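PDB 4ECO: uncharacterized protein from Bacteroides eggerthii DSM 20697, which is of unknown function but folds as a leucine-rich repeat solenoid and may bind other proteins. Local coordinates for residues E27-D31 / G102-E106; R96-A100 / E228-Y234; T487-I493 / L512-I518. One frame throughout, in Å; residues are numbered along the deposited sequence.

Contact 1 of 3, residues E27-D31 / G102-E106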
loop_
_atom_site.group_PDB
_atom_site.type_symbol
_atom_site.label_atom_id
_atom_site.label_comp_id
_atom_site.label_asym_id
_atom_site.label_seq_id
_atom_site.Cartn_x
_atom_site.Cartn_y
_atom_site.Cartn_z
ATOM N N GLU A 27 7.495 44.951 -1.261
ATOM C CA GLU A 27 6.631 43.762 -1.287
ATOM C C GLU A 27 7.020 42.718 -0.260
ATOM O O GLU A 27 6.133 42.185 0.409
ATOM C CB GLU A 27 6.590 43.113 -2.680
ATOM C CG GLU A 27 5.706 43.852 -3.679
ATOM C CD GLU A 27 4.264 44.108 -3.270
ATOM O OE1 GLU A 27 3.639 43.202 -2.668
ATOM O OE2 GLU A 27 3.762 45.220 -3.556
ATOM N N TYR A 28 8.320 42.457 -0.089
ATOM C CA TYR A 28 8.755 41.454 0.879
ATOM C C TYR A 28 8.348 41.890 2.317
ATOM O O TYR A 28 7.953 41.040 3.111
ATOM C CB TYR A 28 10.260 41.182 0.747
ATOM C CG TYR A 28 11.159 42.228 1.360
ATOM C CD1 TYR A 28 11.468 43.398 0.675
ATOM C CD2 TYR A 28 11.731 42.032 2.615
ATOM C CE1 TYR A 28 12.295 44.367 1.240
ATOM C CE2 TYR A 28 12.575 42.984 3.179
ATOM C CZ TYR A 28 12.849 44.156 2.491
ATOM O OH TYR A 28 13.681 45.098 3.049
ATOM N N ILE A 29 8.347 43.206 2.607
ATOM C CA ILE A 29 7.885 43.749 3.887
ATOM C C ILE A 29 6.336 43.522 4.012
ATOM O O ILE A 29 5.861 43.062 5.061
ATOM C CB ILE A 29 8.295 45.248 4.010
ATOM C CG1 ILE A 29 9.844 45.433 4.051
ATOM C CG2 ILE A 29 7.594 45.967 5.178
ATOM C CD1 ILE A 29 10.630 44.948 5.356
ATOM N N LYS A 30 5.571 43.806 2.930
ATOM C CA LYS A 30 4.114 43.622 2.900
ATOM C C LYS A 30 3.752 42.143 3.222
ATOM O O LYS A 30 2.769 41.894 3.943
ATOM C CB LYS A 30 3.538 44.070 1.543
ATOM C CG LYS A 30 3.618 45.603 1.327
ATOM C CD LYS A 30 3.497 46.090 -0.139
ATOM C CE LYS A 30 2.081 46.196 -0.696
ATOM N NZ LYS A 30 1.616 44.961 -1.407
ATOM N N ASP A 31 4.613 41.188 2.750
ATOM C CA ASP A 31 4.495 39.743 2.969
ATOM C C ASP A 31 4.604 39.379 4.417
ATOM O O ASP A 31 3.947 38.447 4.873
ATOM C CB ASP A 31 5.602 38.974 2.212
ATOM C CG ASP A 31 5.387 38.713 0.729
ATOM O OD1 ASP A 31 4.406 39.267 0.154
ATOM O OD2 ASP A 31 6.212 37.983 0.134
ATOM N N GLY A 102 -3.487 36.265 0.514
ATOM C CA GLY A 102 -3.421 36.707 -0.882
ATOM C C GLY A 102 -2.264 37.625 -1.243
ATOM O O GLY A 102 -1.968 37.811 -2.421
ATOM N N GLN A 103 -1.583 38.180 -0.236
ATOM C CA GLN A 103 -0.416 39.047 -0.389
ATOM C C GLN A 103 0.811 38.239 -0.845
ATOM O O GLN A 103 1.621 38.734 -1.643
ATOM C CB GLN A 103 -0.127 39.781 0.952
ATOM C CG GLN A 103 1.163 40.606 1.019
ATOM C CD GLN A 103 1.388 41.539 -0.146
ATOM O OE1 GLN A 103 0.484 42.247 -0.622
ATOM N NE2 GLN A 103 2.616 41.545 -0.626
ATOM N N LEU A 104 0.935 37.004 -0.334
ATOM C CA LEU A 104 2.051 36.092 -0.563
ATOM C C LEU A 104 1.958 35.487 -1.943
ATOM O O LEU A 104 1.802 34.275 -2.069
ATOM C CB LEU A 104 2.038 34.977 0.515
ATOM C CG LEU A 104 1.927 35.385 1.979
ATOM C CD1 LEU A 104 2.049 34.178 2.858
ATOM C CD2 LEU A 104 2.984 36.385 2.350
ATOM N N THR A 105 2.058 36.329 -2.986
ATOM C CA THR A 105 1.886 35.913 -4.385
ATOM C C THR A 105 3.075 35.093 -4.942
ATOM O O THR A 105 2.937 34.471 -6.004
ATOM C CB THR A 105 1.642 37.138 -5.252
ATOM O OG1 THR A 105 2.666 38.119 -5.019
ATOM C CG2 THR A 105 0.252 37.716 -5.040
ATOM N N GLU A 106 4.200 35.040 -4.222
ATOM C CA GLU A 106 5.363 34.286 -4.691
ATOM C C GLU A 106 5.330 32.872 -4.165
ATOM O O GLU A 106 6.236 32.080 -4.470
ATOM C CB GLU A 106 6.695 34.972 -4.301
ATOM C CG GLU A 106 6.887 36.335 -4.948
ATOM C CD GLU A 106 6.536 36.429 -6.424
ATOM O OE1 GLU A 106 7.036 35.585 -7.202
ATOM O OE2 GLU A 106 5.762 37.342 -6.802
HETATM O O HOH W 1 5.309 35.859 -1.254
#
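Q103 meets helix 27-41 with CG anti to its own backbone N (chi1 173°) and a bend at chi2 (49°) that turns the amide toward E27, K30 and D31. E27 bends at chi2 as well, which curls its carboxylate back toward K30 and the amide. Both N-H groups of Q103 NE2 are then used. One goes to E27 OE1 at 2.8 Å and is nearly straight, in the amide plane. The other goes to D31 OD1 at 3.0 Å. The E27 carboxylate lies nearly coplanar with the amide, while that of D31 is turned well away from it. K30 NZ bonds to Q103 OE1 at 3.0 Å from above the carbonyl plane. K30 NZ also forms a salt bridge with E27 OE1, 3.0 Å away. Beside the amide, L104 CD2 touches D31 CB at 3.7 Å. A water joins D31 OD2 to E106 N. R82 adds a salt bridge to D31 OD1. With two acids and a lysine as partners, these three bonds are likely to fix the rotation of the amide. A neutral amide thus ties the helix to the 3-10 turn, and K30 and R82 probably offset the two acids.

Contact 2 of 3, residues R96-A100 / E228-Y234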
loop_
_atom_site.group_PDB
_atom_site.type_symbol
_atom_site.label_atom_id
_atom_site.label_comp_id
_atom_site.label_asym_id
_atom_site.label_seq_id
_atom_site.Cartn_x
_atom_site.Cartn_y
_atom_site.Cartn_z
ATOM N N ARG A 96 -9.225 31.307 11.842
ATOM C CA ARG A 96 -9.645 31.505 10.453
ATOM C C ARG A 96 -8.486 32.064 9.629
ATOM O O ARG A 96 -7.851 33.016 10.074
ATOM C CB ARG A 96 -10.861 32.453 10.421
ATOM C CG ARG A 96 -12.112 31.881 11.124
ATOM C CD ARG A 96 -13.159 32.937 11.474
ATOM N NE ARG A 96 -13.494 33.811 10.343
ATOM C CZ ARG A 96 -14.516 33.619 9.514
ATOM N NH1 ARG A 96 -15.342 32.595 9.693
ATOM N NH2 ARG A 96 -14.727 34.458 8.506
ATOM N N VAL A 97 -8.168 31.447 8.465
ATOM C CA VAL A 97 -7.064 31.890 7.589
ATOM C C VAL A 97 -7.528 33.189 6.943
ATOM O O VAL A 97 -8.553 33.188 6.259
ATOM C CB VAL A 97 -6.621 30.800 6.585
ATOM C CG1 VAL A 97 -5.498 31.302 5.692
ATOM C CG2 VAL A 97 -6.183 29.534 7.324
ATOM N N PRO A 98 -6.871 34.327 7.285
ATOM C CA PRO A 98 -7.373 35.632 6.822
ATOM C C PRO A 98 -7.066 35.911 5.362
ATOM O O PRO A 98 -6.254 35.222 4.759
ATOM C CB PRO A 98 -6.655 36.629 7.743
ATOM C CG PRO A 98 -5.400 35.971 8.138
ATOM C CD PRO A 98 -5.642 34.481 8.110
ATOM N N ASP A 99 -7.699 36.965 4.814
ATOM C CA ASP A 99 -7.570 37.401 3.427
ATOM C C ASP A 99 -6.162 37.893 3.129
ATOM O O ASP A 99 -5.804 38.027 1.958
ATOM C CB ASP A 99 -8.605 38.505 3.119
ATOM C CG ASP A 99 -10.021 38.119 3.505
ATOM O OD1 ASP A 99 -10.484 37.034 3.080
ATOM O OD2 ASP A 99 -10.631 38.851 4.290
ATOM N N ALA A 100 -5.361 38.126 4.186
ATOM C CA ALA A 100 -3.963 38.567 4.126
ATOM C C ALA A 100 -3.076 37.542 3.366
ATOM O O ALA A 100 -2.028 37.916 2.825
ATOM C CB ALA A 100 -3.421 38.781 5.539
ATOM N N GLU A 228 -12.546 36.010 4.359
ATOM C CA GLU A 228 -12.521 35.751 5.791
ATOM C C GLU A 228 -13.241 36.904 6.456
ATOM O O GLU A 228 -14.084 36.699 7.322
ATOM C CB GLU A 228 -11.079 35.571 6.274
ATOM C CG GLU A 228 -10.959 35.105 7.709
ATOM C CD GLU A 228 -11.124 36.177 8.766
ATOM O OE1 GLU A 228 -10.583 37.299 8.596
ATOM O OE2 GLU A 228 -11.789 35.878 9.783
ATOM N N ASN A 229 -12.957 38.114 5.964
ATOM C CA ASN A 229 -13.566 39.371 6.366
ATOM C C ASN A 229 -13.601 40.282 5.129
ATOM O O ASN A 229 -12.573 40.839 4.738
ATOM C CB ASN A 229 -12.791 39.981 7.540
ATOM C CG ASN A 229 -13.100 41.426 7.855
ATOM O OD1 ASN A 229 -14.210 41.935 7.634
ATOM N ND2 ASN A 229 -12.104 42.115 8.401
ATOM N N GLU A 230 -14.786 40.426 4.514
ATOM C CA GLU A 230 -14.979 41.233 3.308
ATOM C C GLU A 230 -14.657 42.737 3.511
ATOM O O GLU A 230 -14.497 43.442 2.511
ATOM C CB GLU A 230 -16.407 41.087 2.763
ATOM C CG GLU A 230 -17.506 41.520 3.714
ATOM C CD GLU A 230 -18.881 41.602 3.085
ATOM O OE1 GLU A 230 -18.973 41.889 1.866
ATOM O OE2 GLU A 230 -19.874 41.424 3.829
ATOM N N ASN A 231 -14.522 43.211 4.776
ATOM C CA ASN A 231 -14.217 44.617 5.071
ATOM C C ASN A 231 -12.717 44.863 5.372
ATOM O O ASN A 231 -12.355 45.974 5.786
ATOM C CB ASN A 231 -15.069 45.117 6.232
ATOM C CG ASN A 231 -16.531 45.240 5.875
ATOM O OD1 ASN A 231 -16.918 45.764 4.810
ATOM N ND2 ASN A 231 -17.375 44.746 6.763
ATOM N N SER A 232 -11.850 43.854 5.125
ATOM C CA SER A 232 -10.403 43.978 5.306
ATOM C C SER A 232 -9.786 44.741 4.141
ATOM O O SER A 232 -10.360 44.773 3.053
ATOM C CB SER A 232 -9.750 42.602 5.442
ATOM O OG SER A 232 -9.811 41.827 4.257
ATOM N N GLU A 233 -8.593 45.322 4.358
ATOM C CA GLU A 233 -7.869 46.083 3.333
ATOM C C GLU A 233 -7.580 45.195 2.121
ATOM O O GLU A 233 -7.718 45.643 0.979
ATOM C CB GLU A 233 -6.565 46.684 3.901
ATOM C CG GLU A 233 -6.725 48.107 4.447
ATOM C CD GLU A 233 -5.453 48.867 4.798
ATOM O OE1 GLU A 233 -4.360 48.473 4.323
ATOM O OE2 GLU A 233 -5.555 49.885 5.521
ATOM N N TYR A 234 -7.238 43.913 2.396
ATOM C CA TYR A 234 -6.936 42.889 1.408
ATOM C C TYR A 234 -8.187 42.560 0.579
ATOM O O TYR A 234 -8.156 42.763 -0.640
ATOM C CB TYR A 234 -6.371 41.624 2.083
ATOM C CG TYR A 234 -5.128 41.870 2.910
ATOM C CD1 TYR A 234 -3.871 41.962 2.312
ATOM C CD2 TYR A 234 -5.201 41.987 4.296
ATOM C CE1 TYR A 234 -2.721 42.189 3.072
ATOM C CE2 TYR A 234 -4.062 42.236 5.063
ATOM C CZ TYR A 234 -2.822 42.320 4.449
ATOM O OH TYR A 234 -1.704 42.543 5.212
HETATM O O HOH W 2 -9.241 38.503 6.622
#
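R96 and E228 make the salt bridge of this contact. R96 NE points at E228 OE2 over 2.7 Å, almost straight, and uses the anti lone pair of that oxygen. R96 NH2 reaches the backbone O of E228 at 2.6 Å. The guanidinium thus grips side chain and main chain of one residue, side-on and with both acceptors in its plane. With an alanine here, the E228 carboxylate would probably lose its charged mate and the E228 backbone O this donor.

The hydrogen bonds centre on D99. Its OD1 takes E228 N at 2.6 Å and its OD2 takes N229 N at 3.0 Å, each on a syn lone pair. The carboxylate therefore clamps two successive backbone N-H groups, those of E228 and N229, where the turn begins. S232 OG lies 3.1 Å from D99 OD2 and caps the helix that follows through A235 N. A water bridges D99 N and E228 OE1.

Apolar contact comes from Y234. A100 CA sits 3.5 Å over the centre of its ring, a CH-pi contact. A100 CB lies over the same face, near CE2.

R96 also makes a cation-pi contact with F197 of strand 194-198, which pairs with strand 96-97. P98 and A100 lean on helix 27-41, and Y234 touches E37 of that helix. The contact so joins the short strand, its 3-10 turn and the start of helix 233-238.

Contact 3 of 3, residues T487-I493 / L512-I518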
loop_
_atom_site.group_PDB
_atom_site.type_symbol
_atom_site.label_atom_id
_atom_site.label_comp_id
_atom_site.label_asym_id
_atom_site.label_seq_id
_atom_site.Cartn_x
_atom_site.Cartn_y
_atom_site.Cartn_z
ATOM N N THR A 487 6.976 -23.150 -16.008
ATOM C CA THR A 487 6.865 -23.829 -14.703
ATOM C C THR A 487 8.251 -24.081 -14.050
ATOM O O THR A 487 8.319 -24.235 -12.830
ATOM C CB THR A 487 6.077 -25.135 -14.798
ATOM O OG1 THR A 487 6.486 -25.840 -15.956
ATOM C CG2 THR A 487 4.600 -24.906 -14.885
ATOM N N TYR A 488 9.338 -24.044 -14.834
ATOM C CA TYR A 488 10.705 -24.237 -14.350
ATOM C C TYR A 488 11.102 -23.092 -13.405
ATOM O O TYR A 488 12.000 -23.275 -12.585
ATOM C CB TYR A 488 11.704 -24.350 -15.528
ATOM C CG TYR A 488 11.985 -23.045 -16.254
ATOM C CD1 TYR A 488 11.151 -22.596 -17.274
ATOM C CD2 TYR A 488 13.090 -22.265 -15.927
ATOM C CE1 TYR A 488 11.389 -21.386 -17.921
ATOM C CE2 TYR A 488 13.342 -21.054 -16.571
ATOM C CZ TYR A 488 12.490 -20.621 -17.569
ATOM O OH TYR A 488 12.731 -19.420 -18.190
ATOM N N LEU A 489 10.423 -21.932 -13.512
ATOM C CA LEU A 489 10.625 -20.746 -12.666
ATOM C C LEU A 489 10.083 -20.886 -11.244
ATOM O O LEU A 489 10.522 -20.143 -10.375
ATOM C CB LEU A 489 9.945 -19.513 -13.288
ATOM C CG LEU A 489 10.465 -19.011 -14.633
ATOM C CD1 LEU A 489 9.504 -18.034 -15.227
ATOM C CD2 LEU A 489 11.827 -18.352 -14.487
ATOM N N LEU A 490 9.102 -21.776 -11.008
ATOM C CA LEU A 490 8.448 -21.939 -9.706
ATOM C C LEU A 490 9.418 -22.490 -8.662
ATOM O O LEU A 490 9.768 -23.677 -8.696
ATOM C CB LEU A 490 7.209 -22.854 -9.834
ATOM C CG LEU A 490 6.243 -22.854 -8.642
ATOM C CD1 LEU A 490 5.556 -21.489 -8.491
ATOM C CD2 LEU A 490 5.214 -23.944 -8.802
ATOM N N THR A 491 9.827 -21.629 -7.725
ATOM C CA THR A 491 10.781 -21.988 -6.672
ATOM C C THR A 491 10.139 -21.965 -5.249
ATOM O O THR A 491 10.758 -22.482 -4.321
ATOM C CB THR A 491 12.017 -21.071 -6.732
ATOM O OG1 THR A 491 11.613 -19.710 -6.545
ATOM C CG2 THR A 491 12.795 -21.225 -8.054
ATOM N N SER A 492 8.915 -21.413 -5.078
ATOM C CA SER A 492 8.257 -21.369 -3.758
ATOM C C SER A 492 6.787 -21.755 -3.861
ATOM O O SER A 492 6.063 -21.207 -4.683
ATOM C CB SER A 492 8.390 -19.995 -3.098
ATOM O OG SER A 492 9.742 -19.637 -2.852
ATOM N N ILE A 493 6.355 -22.734 -3.045
ATOM C CA ILE A 493 4.979 -23.205 -3.003
ATOM C C ILE A 493 4.503 -23.271 -1.542
ATOM O O ILE A 493 5.020 -24.068 -0.762
ATOM C CB ILE A 493 4.797 -24.566 -3.721
ATOM C CG1 ILE A 493 5.514 -24.611 -5.113
ATOM C CG2 ILE A 493 3.309 -24.898 -3.842
ATOM C CD1 ILE A 493 5.449 -25.969 -5.834
ATOM N N LEU A 512 9.448 -29.297 -11.957
ATOM C CA LEU A 512 9.931 -28.275 -11.006
ATOM C C LEU A 512 11.444 -28.447 -10.708
ATOM O O LEU A 512 11.811 -28.793 -9.572
ATOM C CB LEU A 512 9.137 -28.362 -9.682
ATOM C CG LEU A 512 7.647 -28.131 -9.686
ATOM C CD1 LEU A 512 7.120 -28.215 -8.284
ATOM C CD2 LEU A 512 7.290 -26.794 -10.300
ATOM N N PRO A 513 12.349 -28.247 -11.697
ATOM C CA PRO A 513 13.783 -28.503 -11.443
ATOM C C PRO A 513 14.474 -27.537 -10.486
ATOM O O PRO A 513 15.576 -27.850 -10.038
ATOM C CB PRO A 513 14.413 -28.350 -12.830
ATOM C CG PRO A 513 13.486 -27.496 -13.580
ATOM C CD PRO A 513 12.133 -27.874 -13.111
ATOM N N TYR A 514 13.865 -26.378 -10.193
ATOM C CA TYR A 514 14.513 -25.370 -9.372
ATOM C C TYR A 514 13.747 -25.053 -8.068
ATOM O O TYR A 514 14.043 -24.036 -7.436
ATOM C CB TYR A 514 14.703 -24.093 -10.203
ATOM C CG TYR A 514 15.575 -24.345 -11.406
ATOM C CD1 TYR A 514 16.942 -24.568 -11.265
ATOM C CD2 TYR A 514 15.030 -24.423 -12.679
ATOM C CE1 TYR A 514 17.747 -24.838 -12.369
ATOM C CE2 TYR A 514 15.823 -24.696 -13.788
ATOM C CZ TYR A 514 17.184 -24.899 -13.632
ATOM O OH TYR A 514 17.968 -25.184 -14.729
ATOM N N LEU A 515 12.849 -25.966 -7.614
ATOM C CA LEU A 515 12.091 -25.770 -6.382
ATOM C C LEU A 515 13.037 -25.500 -5.191
ATOM O O LEU A 515 14.032 -26.201 -5.044
ATOM C CB LEU A 515 11.200 -26.984 -6.097
ATOM C CG LEU A 515 10.256 -26.843 -4.880
ATOM C CD1 LEU A 515 9.237 -25.746 -5.092
ATOM C CD2 LEU A 515 9.594 -28.172 -4.545
ATOM N N VAL A 516 12.741 -24.463 -4.374
ATOM C CA VAL A 516 13.604 -24.098 -3.247
ATOM C C VAL A 516 12.859 -24.368 -1.920
ATOM O O VAL A 516 13.430 -24.960 -0.998
ATOM C CB VAL A 516 14.099 -22.625 -3.379
ATOM C CG1 VAL A 516 14.727 -22.116 -2.096
ATOM C CG2 VAL A 516 15.097 -22.492 -4.521
ATOM N N GLY A 517 11.601 -23.946 -1.847
ATOM C CA GLY A 517 10.788 -24.100 -0.651
ATOM C C GLY A 517 9.378 -24.563 -0.900
ATOM O O GLY A 517 8.711 -24.116 -1.829
ATOM N N ILE A 518 8.934 -25.473 -0.063
ATOM C CA ILE A 518 7.581 -25.980 -0.088
ATOM C C ILE A 518 7.103 -26.153 1.373
ATOM O O ILE A 518 7.812 -26.723 2.215
ATOM C CB ILE A 518 7.432 -27.264 -0.946
ATOM C CG1 ILE A 518 5.940 -27.680 -1.085
ATOM C CG2 ILE A 518 8.342 -28.401 -0.488
ATOM C CD1 ILE A 518 5.627 -28.508 -2.317
HETATM O O HOH W 3 11.066 -25.158 -10.794
#
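I493 faces L512 and L515 from the face of the ladder that also carries I518. Its CB lies 4.2 Å from I518 CG1, the neighbour across the parallel pair. CG1 stands anti to the carbonyl carbon (chi1 -46°) and comes within 3.9 Å of L515 CD1. CD1, at the tip, meets L512 CD1 end to end at 3.7 Å and also touches L515 CD1. L512 sends its other methyl, CD2, to L490 CD2, and these two side chains run alongside each other, pointing the same way. F507 touches both I493 and L512, and I462 of the neighbouring strand 461-463 packs on I493 and L490.

The main chains pair in parallel, S492 with G517 and I493 with I518. I493 N binds G517 O. T491 O takes two donors, V516 N at 2.8 Å and G517 N at 3.0 Å. G517 N comes nearly in line with the C=O bond; V516 N comes in at 130°, more from the side. T491 OG1 itself bonds to S460 O, one coil earlier.

Near the exposed rings of Y488 and Y514, Y488 CB touches P513 CG. Y514 sets its ring edge against Y488 O, with CD2 at 3.2 Å. A water collects Y488 O, L490 O and Y514 N.

This is the stacking of successive leucine-rich repeat coils. The ladder is held by backbone bonds, and leucine and isoleucine tips fill the core between coils. Side chains meet almost wholly through carbon, so the main chain carries the polar load: T491 O serves two amides and the water takes Y514 N.

How the contacts relate
Contacts 1 and 2 are neighbours near the N-terminal end, with centres 14 Å apart, and they touch where Q103 CB packs on Y234 CE1. Their segments alternate along the chain. Both hold the 3-10 turn after strand 96-97, contact 1 against helix 27-41 and contact 2 against the start of helix 233-238. Contact 3 lies on the other side of the chain's centre, about 64 Å from contact 1 between centres. It joins consecutive strands of the solenoid. Contacts 1 and 3 are mostly buried, and contact 2 is partly so. The first two rely on charged and amide side chains, contact 3 on backbone pairing and apolar tips.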